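Local coordinates for protein redox-sensing transcriptional repressor Rex (Thermus thermophilus, PDB 2DT5) that probably represses transcription in response to the cellular NADH/NAD(+) ratio, working as a DNA-binding homodimer that carries NAD in a Rossmann domain, at residues B[81-86]-B[143-148]; B[163-168]-B[180-185]. The protein carries 1 engineered substitution. All coordinates share one frame; numbering follows the deposited sequence.

Interaction 1 (B[81-86]-B[143-148]). With NAD (nicotinamide-adenine-dinucleotide), chain L.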
ATOM      1  N   TRP B  81     -19.499  -3.655   6.379  1.00 36.55           N
ATOM      2  CA  TRP B  81     -19.425  -4.432   5.145  1.00 34.33           C
ATOM      3  C   TRP B  81     -19.105  -5.905   5.379  1.00 36.52           C
ATOM      4  O   TRP B  81     -18.303  -6.247   6.246  1.00 34.19           O
ATOM      5  CB  TRP B  81     -18.355  -3.871   4.212  1.00 30.09           C
ATOM      6  CG  TRP B  81     -18.579  -2.464   3.767  1.00 34.97           C
ATOM      7  CD1 TRP B  81     -18.146  -1.321   4.388  1.00 32.68           C
ATOM      8  CD2 TRP B  81     -19.224  -2.043   2.556  1.00 28.72           C
ATOM      9  NE1 TRP B  81     -18.480  -0.213   3.629  1.00 33.14           N
ATOM     10  CE2 TRP B  81     -19.145  -0.630   2.506  1.00 27.94           C
ATOM     11  CE3 TRP B  81     -19.875  -2.724   1.515  1.00 30.84           C
ATOM     12  CZ2 TRP B  81     -19.668   0.111   1.441  1.00 32.94           C
ATOM     13  CZ3 TRP B  81     -20.401  -1.981   0.453  1.00 35.90           C
ATOM     14  CH2 TRP B  81     -20.297  -0.573   0.435  1.00 31.52           C
ATOM     15  N   GLY B  82     -19.726  -6.775   4.595  1.00 30.09           N
ATOM     16  CA  GLY B  82     -19.458  -8.198   4.726  1.00 31.48           C
ATOM     17  C   GLY B  82     -18.355  -8.592   3.754  1.00 34.30           C
ATOM     18  O   GLY B  82     -18.446  -8.299   2.556  1.00 35.83           O
ATOM     19  N   LEU B  83     -17.302  -9.235   4.252  1.00 33.97           N
ATOM     20  CA  LEU B  83     -16.205  -9.643   3.378  1.00 31.80           C
ATOM     21  C   LEU B  83     -16.016 -11.156   3.346  1.00 36.12           C
ATOM     22  O   LEU B  83     -16.569 -11.892   4.164  1.00 32.48           O
ATOM     23  CB  LEU B  83     -14.833  -9.049   3.807  1.00 35.29           C
ATOM     24  CG  LEU B  83     -14.665  -7.621   4.334  1.00 38.50           C
ATOM     25  CD1 LEU B  83     -13.183  -7.308   4.467  1.00 32.42           C
ATOM     26  CD2 LEU B  83     -15.349  -6.617   3.434  1.00 39.38           C
ATOM     27  N   CYS B  84     -15.241 -11.622   2.408  1.00 31.75           N
ATOM     28  CA  CYS B  84     -14.906 -13.024   2.321  1.00 32.55           C
ATOM     29  C   CYS B  84     -13.503 -13.100   1.765  1.00 30.15           C
ATOM     30  O   CYS B  84     -12.997 -12.157   1.153  1.00 31.97           O
ATOM     31  CB  CYS B  84     -15.887 -13.778   1.426  1.00 28.89           C
ATOM     32  SG  CYS B  84     -15.742 -13.388  -0.348  1.00 35.65           S
ATOM     33  N   ILE B  85     -12.868 -14.241   1.969  1.00 32.12           N
ATOM     34  CA  ILE B  85     -11.542 -14.451   1.440  1.00 27.20           C
ATOM     35  C   ILE B  85     -11.696 -15.627   0.491  1.00 33.77           C
ATOM     36  O   ILE B  85     -12.305 -16.651   0.850  1.00 32.39           O
ATOM     37  CB  ILE B  85     -10.542 -14.816   2.555  1.00 25.20           C
ATOM     38  CG1 ILE B  85     -10.375 -13.632   3.528  1.00 34.53           C
ATOM     39  CG2 ILE B  85      -9.217 -15.186   1.930  1.00 23.74           C
ATOM     40  CD1 ILE B  85      -9.599 -13.960   4.817  1.00 26.85           C
ATOM     41  N   VAL B  86     -11.188 -15.477  -0.726  1.00 30.83           N
ATOM     42  CA  VAL B  86     -11.241 -16.555  -1.696  1.00 27.82           C
ATOM     43  C   VAL B  86      -9.799 -16.980  -1.949  1.00 31.04           C
ATOM     44  O   VAL B  86      -9.020 -16.241  -2.533  1.00 25.07           O
ATOM     45  CB  VAL B  86     -11.904 -16.095  -3.014  1.00 33.92           C
ATOM     46  CG1 VAL B  86     -11.723 -17.174  -4.107  1.00 23.17           C
ATOM     47  CG2 VAL B  86     -13.401 -15.834  -2.768  1.00 31.39           C
ATOM     48  N   ILE B 143     -17.723  -7.485  -0.444  1.00 30.08           N
ATOM     49  CA  ILE B 143     -16.320  -7.385  -0.852  1.00 33.68           C
ATOM     50  C   ILE B 143     -15.542  -8.704  -0.725  1.00 32.18           C
ATOM     51  O   ILE B 143     -15.633  -9.389   0.288  1.00 31.87           O
ATOM     52  CB  ILE B 143     -15.613  -6.291   0.003  1.00 34.27           C
ATOM     53  CG1 ILE B 143     -16.259  -4.931  -0.296  1.00 29.63           C
ATOM     54  CG2 ILE B 143     -14.100  -6.294  -0.242  1.00 32.30           C
ATOM     55  CD1 ILE B 143     -15.700  -3.761   0.517  1.00 23.92           C
ATOM     56  N   ALA B 144     -14.770  -9.051  -1.747  1.00 28.53           N
ATOM     57  CA  ALA B 144     -14.003 -10.285  -1.686  1.00 31.91           C
ATOM     58  C   ALA B 144     -12.509 -10.008  -1.735  1.00 31.08           C
ATOM     59  O   ALA B 144     -12.056  -9.202  -2.539  1.00 29.92           O
ATOM     60  CB  ALA B 144     -14.397 -11.221  -2.845  1.00 28.61           C
ATOM     61  N   LEU B 145     -11.752 -10.672  -0.863  1.00 25.67           N
ATOM     62  CA  LEU B 145     -10.289 -10.548  -0.841  1.00 26.23           C
ATOM     63  C   LEU B 145      -9.788 -11.737  -1.676  1.00 27.53           C
ATOM     64  O   LEU B 145      -9.921 -12.904  -1.273  1.00 25.41           O
ATOM     65  CB  LEU B 145      -9.754 -10.619   0.609  1.00 26.16           C
ATOM     66  CG  LEU B 145      -9.755  -9.299   1.407  1.00 31.90           C
ATOM     67  CD1 LEU B 145     -11.127  -8.671   1.374  1.00 30.81           C
ATOM     68  CD2 LEU B 145      -9.324  -9.552   2.862  1.00 27.08           C
ATOM     69  N   LEU B 146      -9.245 -11.437  -2.851  1.00 24.42           N
ATOM     70  CA  LEU B 146      -8.783 -12.468  -3.757  1.00 26.32           C
ATOM     71  C   LEU B 146      -7.324 -12.808  -3.542  1.00 26.59           C
ATOM     72  O   LEU B 146      -6.446 -12.050  -3.915  1.00 25.56           O
ATOM     73  CB  LEU B 146      -8.992 -12.039  -5.213  1.00 27.30           C
ATOM     74  CG  LEU B 146      -8.842 -13.173  -6.246  1.00 28.54           C
ATOM     75  CD1 LEU B 146      -9.726 -14.366  -5.845  1.00 22.46           C
ATOM     76  CD2 LEU B 146      -9.226 -12.663  -7.630  1.00 31.14           C
ATOM     77  N   THR B 147      -7.081 -13.981  -2.970  1.00 28.19           N
ATOM     78  CA  THR B 147      -5.734 -14.439  -2.682  1.00 28.82           C
ATOM     79  C   THR B 147      -5.468 -15.840  -3.264  1.00 33.63           C
ATOM     80  O   THR B 147      -5.011 -16.736  -2.556  1.00 33.03           O
ATOM     81  CB  THR B 147      -5.504 -14.444  -1.149  1.00 24.96           C
ATOM     82  OG1 THR B 147      -6.610 -15.099  -0.514  1.00 22.45           O
ATOM     83  CG2 THR B 147      -5.445 -12.999  -0.615  1.00 22.33           C
ATOM     84  N   VAL B 148      -5.796 -16.030  -4.542  1.00 32.55           N
ATOM     85  CA  VAL B 148      -5.528 -17.300  -5.215  1.00 28.77           C
ATOM     86  C   VAL B 148      -4.307 -17.048  -6.093  1.00 32.91           C
ATOM     87  O   VAL B 148      -3.961 -15.893  -6.356  1.00 28.00           O
ATOM     88  CB  VAL B 148      -6.721 -17.755  -6.124  1.00 31.73           C
ATOM     89  CG1 VAL B 148      -7.987 -17.889  -5.300  1.00 30.23           C
ATOM     90  CG2 VAL B 148      -6.935 -16.764  -7.263  1.00 23.25           C
TER
HETATM   91  PA  NAD L 302      -0.871 -20.460  -1.846  1.00 32.75           P
HETATM   92  O1A NAD L 302      -0.310 -20.717  -0.484  1.00 31.61           O
HETATM   93  O2A NAD L 302      -0.462 -21.334  -2.991  1.00 36.83           O
HETATM   94  O5B NAD L 302      -2.419 -20.473  -1.655  1.00 26.24           O
HETATM   95  C5B NAD L 302      -3.350 -20.279  -2.749  1.00 29.88           C
HETATM   96  C4B NAD L 302      -4.645 -20.918  -2.316  1.00 29.10           C
HETATM   97  O4B NAD L 302      -5.556 -20.667  -3.437  1.00 34.36           O
HETATM   98  C3B NAD L 302      -4.648 -22.491  -2.181  1.00 34.27           C
HETATM   99  O3B NAD L 302      -5.135 -22.860  -0.853  1.00 26.39           O
HETATM  100  C2B NAD L 302      -5.566 -22.993  -3.293  1.00 33.57           C
HETATM  101  O2B NAD L 302      -6.247 -24.170  -3.073  1.00 34.61           O
HETATM  102  C1B NAD L 302      -6.443 -21.757  -3.470  1.00 35.22           C
HETATM  103  N9A NAD L 302      -7.087 -21.680  -4.754  1.00 35.39           N
HETATM  104  C8A NAD L 302      -6.660 -21.916  -6.069  1.00 30.48           C
HETATM  105  N7A NAD L 302      -7.607 -21.707  -6.966  1.00 31.22           N
HETATM  106  C5A NAD L 302      -8.715 -21.325  -6.300  1.00 35.11           C
HETATM  107  C6A NAD L 302     -10.071 -20.953  -6.729  1.00 44.14           C
HETATM  108  N6A NAD L 302     -10.438 -20.946  -7.991  1.00 44.72           N
HETATM  109  N1A NAD L 302     -10.942 -20.608  -5.691  1.00 40.14           N
HETATM  110  C2A NAD L 302     -10.632 -20.596  -4.377  1.00 38.09           C
HETATM  111  N3A NAD L 302      -9.353 -20.944  -3.920  1.00 36.20           N
HETATM  112  C4A NAD L 302      -8.429 -21.305  -4.914  1.00 32.86           C
HETATM  113  O3  NAD L 302      -0.540 -18.951  -2.272  1.00 31.69           O
HETATM  114  PN  NAD L 302      -0.084 -17.638  -1.385  1.00 29.21           P
HETATM  115  O1N NAD L 302       1.377 -17.674  -1.185  1.00 29.94           O
HETATM  116  O2N NAD L 302      -0.989 -17.613  -0.197  1.00 27.42           O
HETATM  117  O5D NAD L 302      -0.407 -16.461  -2.443  1.00 30.93           O
HETATM  118  C5D NAD L 302      -1.784 -16.181  -2.834  1.00 25.21           C
HETATM  119  C4D NAD L 302      -1.799 -15.061  -3.806  1.00 29.45           C
HETATM  120  O4D NAD L 302      -1.222 -13.836  -3.147  1.00 28.36           O
HETATM  121  C3D NAD L 302      -0.887 -15.278  -5.087  1.00 27.44           C
HETATM  122  O3D NAD L 302      -1.535 -14.731  -6.256  1.00 34.58           O
HETATM  123  C2D NAD L 302       0.351 -14.473  -4.739  1.00 24.07           C
HETATM  124  O2D NAD L 302       1.161 -14.160  -5.823  1.00 30.78           O
HETATM  125  C1D NAD L 302      -0.301 -13.228  -4.038  1.00 29.64           C
HETATM  126  N1N NAD L 302       0.734 -12.398  -3.368  1.00 31.73           N
HETATM  127  C2N NAD L 302       0.448 -11.005  -3.328  1.00 32.70           C
HETATM  128  C3N NAD L 302       1.053 -10.169  -2.498  1.00 28.93           C
HETATM  129  C7N NAD L 302       0.732  -8.706  -2.547  1.00 32.65           C
HETATM  130  O7N NAD L 302       1.489  -7.920  -1.937  1.00 29.94           O
HETATM  131  N7N NAD L 302      -0.318  -8.295  -3.280  1.00 27.50           N
HETATM  132  C4N NAD L 302       2.094 -10.666  -1.499  1.00 31.92           C
HETATM  133  C5N NAD L 302       1.737 -12.084  -1.095  1.00 33.45           C
HETATM  134  C6N NAD L 302       1.383 -12.944  -2.161  1.00 29.77           C
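The dinucleotide-binding Rossmann fold of Rex is built around parallel strands such as 81-86 and 143-146, which run side by side in the middle of its sheet, their axes 24° apart. The backbone ladder starts with Ile-143 N on Gly-82 O; Cys-84 N returns a more bent bond to Ile-143 O, and Leu-145 N follows, 2.8 Å from Cys-84 O in an almost straight bond. Val-86 N then gives its hydrogen to Leu-145 O, and Thr-147 N, already past the end of its strand, reaches Val-86 O at 3.0 Å.

On the face carrying Leu-83, Ile-85, Ile-143 and Leu-145, the side chains of Leu-83 and Ile-143 lie alongside each other. Leu-83 CG stands anti to the carbonyl carbon (chi1 -39°), and CD2 presses on Ile-143 CB at a tight 3.5 Å, while its other branch, CD1, meets Leu-145 CD1 obliquely. Leu-193 of the second subunit packs on Leu-83. On the other face, Cys-84 SG lies 3.6 Å from Ala-144 CB, and Val-86 runs beside Leu-146, both packed against helix 150-163.

As in Rossmann folds generally, the cofactor sits at the carboxyl ends of the strands. Val-86 CG1, anti to the backbone N (chi1 170°), is 3.6 Å from NAD C2A, and Val-148 CG1 comes within 3.5 Å of NAD C4A, so two valine branches border the adenine. O3D, a hydroxyl of the nicotinamide ribose of NAD, donates to Val-148 O at 2.7 Å. Thr-147 OG1, whose partner is Gly-87 O, ties this strand end to the glycine-rich loop.

Interaction 2 (B[163-168]-B[180-185])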
ATOM      1  N   ALA B 163     -21.542 -14.646  -8.679  1.00 40.61           N
ATOM      2  CA  ALA B 163     -22.229 -14.819  -7.401  1.00 37.00           C
ATOM      3  C   ALA B 163     -22.805 -13.514  -6.852  1.00 36.32           C
ATOM      4  O   ALA B 163     -23.598 -13.529  -5.912  1.00 41.66           O
ATOM      5  CB  ALA B 163     -21.275 -15.447  -6.382  1.00 35.95           C
ATOM      6  N   GLY B 164     -22.401 -12.389  -7.428  1.00 35.97           N
ATOM      7  CA  GLY B 164     -22.920 -11.117  -6.960  1.00 38.21           C
ATOM      8  C   GLY B 164     -21.998 -10.202  -6.161  1.00 39.01           C
ATOM      9  O   GLY B 164     -22.485  -9.277  -5.498  1.00 38.84           O
ATOM     10  N   ILE B 165     -20.686 -10.422  -6.219  1.00 36.49           N
ATOM     11  CA  ILE B 165     -19.752  -9.571  -5.475  1.00 35.97           C
ATOM     12  C   ILE B 165     -19.885  -8.123  -5.968  1.00 41.50           C
ATOM     13  O   ILE B 165     -20.253  -7.890  -7.122  1.00 40.30           O
ATOM     14  CB  ILE B 165     -18.284 -10.035  -5.667  1.00 36.11           C
ATOM     15  CG1 ILE B 165     -17.420  -9.595  -4.474  1.00 36.23           C
ATOM     16  CG2 ILE B 165     -17.718  -9.449  -6.951  1.00 37.30           C
ATOM     17  CD1 ILE B 165     -17.808 -10.249  -3.162  1.00 28.81           C
ATOM     18  N   LYS B 166     -19.589  -7.156  -5.097  1.00 37.57           N
ATOM     19  CA  LYS B 166     -19.679  -5.749  -5.475  1.00 33.74           C
ATOM     20  C   LYS B 166     -18.295  -5.147  -5.650  1.00 36.95           C
ATOM     21  O   LYS B 166     -18.107  -4.196  -6.408  1.00 35.81           O
ATOM     22  CB  LYS B 166     -20.472  -4.952  -4.427  1.00 31.69           C
ATOM     23  CG  LYS B 166     -21.952  -5.309  -4.375  1.00 39.75           C
ATOM     24  CD  LYS B 166     -22.692  -4.479  -3.348  1.00 37.17           C
ATOM     25  CE  LYS B 166     -24.178  -4.853  -3.294  1.00 45.54           C
ATOM     26  NZ  LYS B 166     -24.888  -4.163  -2.160  1.00 48.39           N
ATOM     27  N   GLY B 167     -17.324  -5.707  -4.940  1.00 33.09           N
ATOM     28  CA  GLY B 167     -15.963  -5.224  -5.045  1.00 33.44           C
ATOM     29  C   GLY B 167     -14.964  -6.330  -4.755  1.00 30.81           C
ATOM     30  O   GLY B 167     -15.255  -7.281  -4.028  1.00 36.25           O
ATOM     31  N   ILE B 168     -13.778  -6.212  -5.337  1.00 32.76           N
ATOM     32  CA  ILE B 168     -12.730  -7.200  -5.110  1.00 32.43           C
ATOM     33  C   ILE B 168     -11.418  -6.508  -4.766  1.00 34.54           C
ATOM     34  O   ILE B 168     -10.932  -5.661  -5.515  1.00 29.97           O
ATOM     35  CB  ILE B 168     -12.460  -8.088  -6.360  1.00 27.25           C
ATOM     36  CG1 ILE B 168     -13.728  -8.835  -6.789  1.00 33.03           C
ATOM     37  CG2 ILE B 168     -11.341  -9.071  -6.068  1.00 27.86           C
ATOM     38  CD1 ILE B 168     -13.554  -9.667  -8.040  1.00 33.17           C
ATOM     39  N   LYS B 180     -17.746  -3.064 -15.358  1.00 49.40           N
ATOM     40  CA  LYS B 180     -17.574  -1.790 -14.686  1.00 51.58           C
ATOM     41  C   LYS B 180     -18.421  -1.644 -13.424  1.00 47.80           C
ATOM     42  O   LYS B 180     -18.160  -0.784 -12.590  1.00 47.67           O
ATOM     43  CB  LYS B 180     -17.851  -0.645 -15.663  1.00 55.99           C
ATOM     44  CG  LYS B 180     -19.133  -0.783 -16.468  1.00 71.82           C
ATOM     45  CD  LYS B 180     -19.275   0.365 -17.478  1.00 75.66           C
ATOM     46  CE  LYS B 180     -20.521   0.208 -18.351  1.00 80.83           C
ATOM     47  NZ  LYS B 180     -20.458  -0.999 -19.233  1.00 83.04           N
ATOM     48  N   GLU B 181     -19.418  -2.506 -13.273  1.00 46.66           N
ATOM     49  CA  GLU B 181     -20.297  -2.467 -12.114  1.00 46.10           C
ATOM     50  C   GLU B 181     -19.603  -2.963 -10.841  1.00 45.35           C
ATOM     51  O   GLU B 181     -20.049  -2.677  -9.738  1.00 43.55           O
ATOM     52  CB  GLU B 181     -21.539  -3.334 -12.358  1.00 50.93           C
ATOM     53  CG  GLU B 181     -22.440  -2.884 -13.507  1.00 65.05           C
ATOM     54  CD  GLU B 181     -21.722  -2.842 -14.842  1.00 64.27           C
ATOM     55  OE1 GLU B 181     -21.111  -3.866 -15.220  1.00 65.26           O
ATOM     56  OE2 GLU B 181     -21.775  -1.786 -15.511  1.00 68.72           O
ATOM     57  N   VAL B 182     -18.521  -3.713 -11.007  1.00 41.66           N
ATOM     58  CA  VAL B 182     -17.778  -4.275  -9.878  1.00 41.81           C
ATOM     59  C   VAL B 182     -16.469  -3.526  -9.673  1.00 39.16           C
ATOM     60  O   VAL B 182     -15.616  -3.516 -10.557  1.00 38.60           O
ATOM     61  CB  VAL B 182     -17.464  -5.762 -10.135  1.00 39.70           C
ATOM     62  CG1 VAL B 182     -16.572  -6.317  -9.041  1.00 36.69           C
ATOM     63  CG2 VAL B 182     -18.765  -6.541 -10.228  1.00 36.33           C
ATOM     64  N   ALA B 183     -16.314  -2.901  -8.510  1.00 34.85           N
ATOM     65  CA  ALA B 183     -15.088  -2.161  -8.218  1.00 34.80           C
ATOM     66  C   ALA B 183     -13.923  -3.117  -7.957  1.00 30.19           C
ATOM     67  O   ALA B 183     -14.114  -4.232  -7.459  1.00 31.60           O
ATOM     68  CB  ALA B 183     -15.304  -1.248  -7.009  1.00 34.22           C
ATOM     69  N   VAL B 184     -12.719  -2.683  -8.309  1.00 30.71           N
ATOM     70  CA  VAL B 184     -11.532  -3.500  -8.104  1.00 32.09           C
ATOM     71  C   VAL B 184     -10.356  -2.634  -7.662  1.00 34.02           C
ATOM     72  O   VAL B 184     -10.123  -1.553  -8.207  1.00 30.01           O
ATOM     73  CB  VAL B 184     -11.115  -4.264  -9.403  1.00 34.25           C
ATOM     74  CG1 VAL B 184      -9.900  -5.147  -9.129  1.00 33.14           C
ATOM     75  CG2 VAL B 184     -12.263  -5.129  -9.897  1.00 35.67           C
ATOM     76  N   GLU B 185      -9.636  -3.126  -6.658  1.00 32.91           N
ATOM     77  CA  GLU B 185      -8.448  -2.465  -6.115  1.00 32.97           C
ATOM     78  C   GLU B 185      -7.405  -3.552  -5.980  1.00 29.97           C
ATOM     79  O   GLU B 185      -7.669  -4.595  -5.376  1.00 28.64           O
ATOM     80  CB  GLU B 185      -8.724  -1.872  -4.731  1.00 30.28           C
ATOM     81  CG  GLU B 185      -9.589  -0.625  -4.757  1.00 38.98           C
ATOM     82  CD  GLU B 185      -8.802   0.610  -5.202  1.00 47.53           C
ATOM     83  OE1 GLU B 185      -9.378   1.462  -5.920  1.00 37.30           O
ATOM     84  OE2 GLU B 185      -7.615   0.726  -4.816  1.00 39.35           O
TER
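At the edge of the Rossmann sheet within this chain, strand 183-186 is laid parallel to strand 167-170, and interaction 2 is where the two come together. The chain enters through a Schellman motif at Gly-164, whose positive phi ends helix 150-163 and turns the backbone toward the sheet.

Val-182 meets Ile-165 with both of its methyls. Its CG1 is anti to the backbone N (chi1 174°) and its CG2 anti to the carbonyl carbon, so the two reach different parts of 163-168. CG1 lies 3.9 Å from Ile-165 CG2, whereas CG2 rests 3.7 Å from Ile-165 O. The Ile-165 and Val-182 side chains cross at about a right angle. Ile-165 has CG1 anti to the backbone N (chi1 -155°), which leaves CG2 in the crowded position between N and the carbonyl carbon; this is the branch that meets the valine, while the CD1 end leads away toward Ala-144 and Leu-160. Ile-168 approaches Val-182 more loosely, its CG1 being 4.4 Å from Val-182 CG1, and Val-184 CG1, anti to the backbone N, comes to 3.8 Å from Ile-168 O.

Three backbone bonds fix the register. Ala-183 N donates to Lys-166 O at 3.1 Å with a bend at the hydrogen (145°), Ile-168 N to Ala-183 O at 2.9 Å, and Glu-185 N, more directly, to Ile-168 O at 3.1 Å. Gly-167, which has no side chain, brings its CA to 3.2 Å from Ala-183 O.

Polarity thus divides the contact: peptide groups hold the strands together and the aliphatic branches of Ile-165, Val-182 and Ile-168 pack together, while Glu-185 OE2 makes its salt bridge with Arg-195 NE of the second subunit, linking this edge strand to the other chain.

Interactions 1 and 2 follow one another along the chain, helix 150-163 leading from the first to the second, and their centres lie 11 Å apart on the same side of the chain's centre. Strands 81-86, 143-146, 167-170 and 183-186 are successive neighbours in one sheet, so the second contact extends the first toward the edge. The joint is direct: Ala-144 N probably hydrogen-bonds to Gly-167 O, and Ile-165 CD1 and Ile-168 CG2 pack on the backbone of strand 143-146. Interaction 1 borders the bound NAD, interaction 2 lies farther from it, and both touch the second subunit, so one sheet connects cofactor pocket and dimer interface.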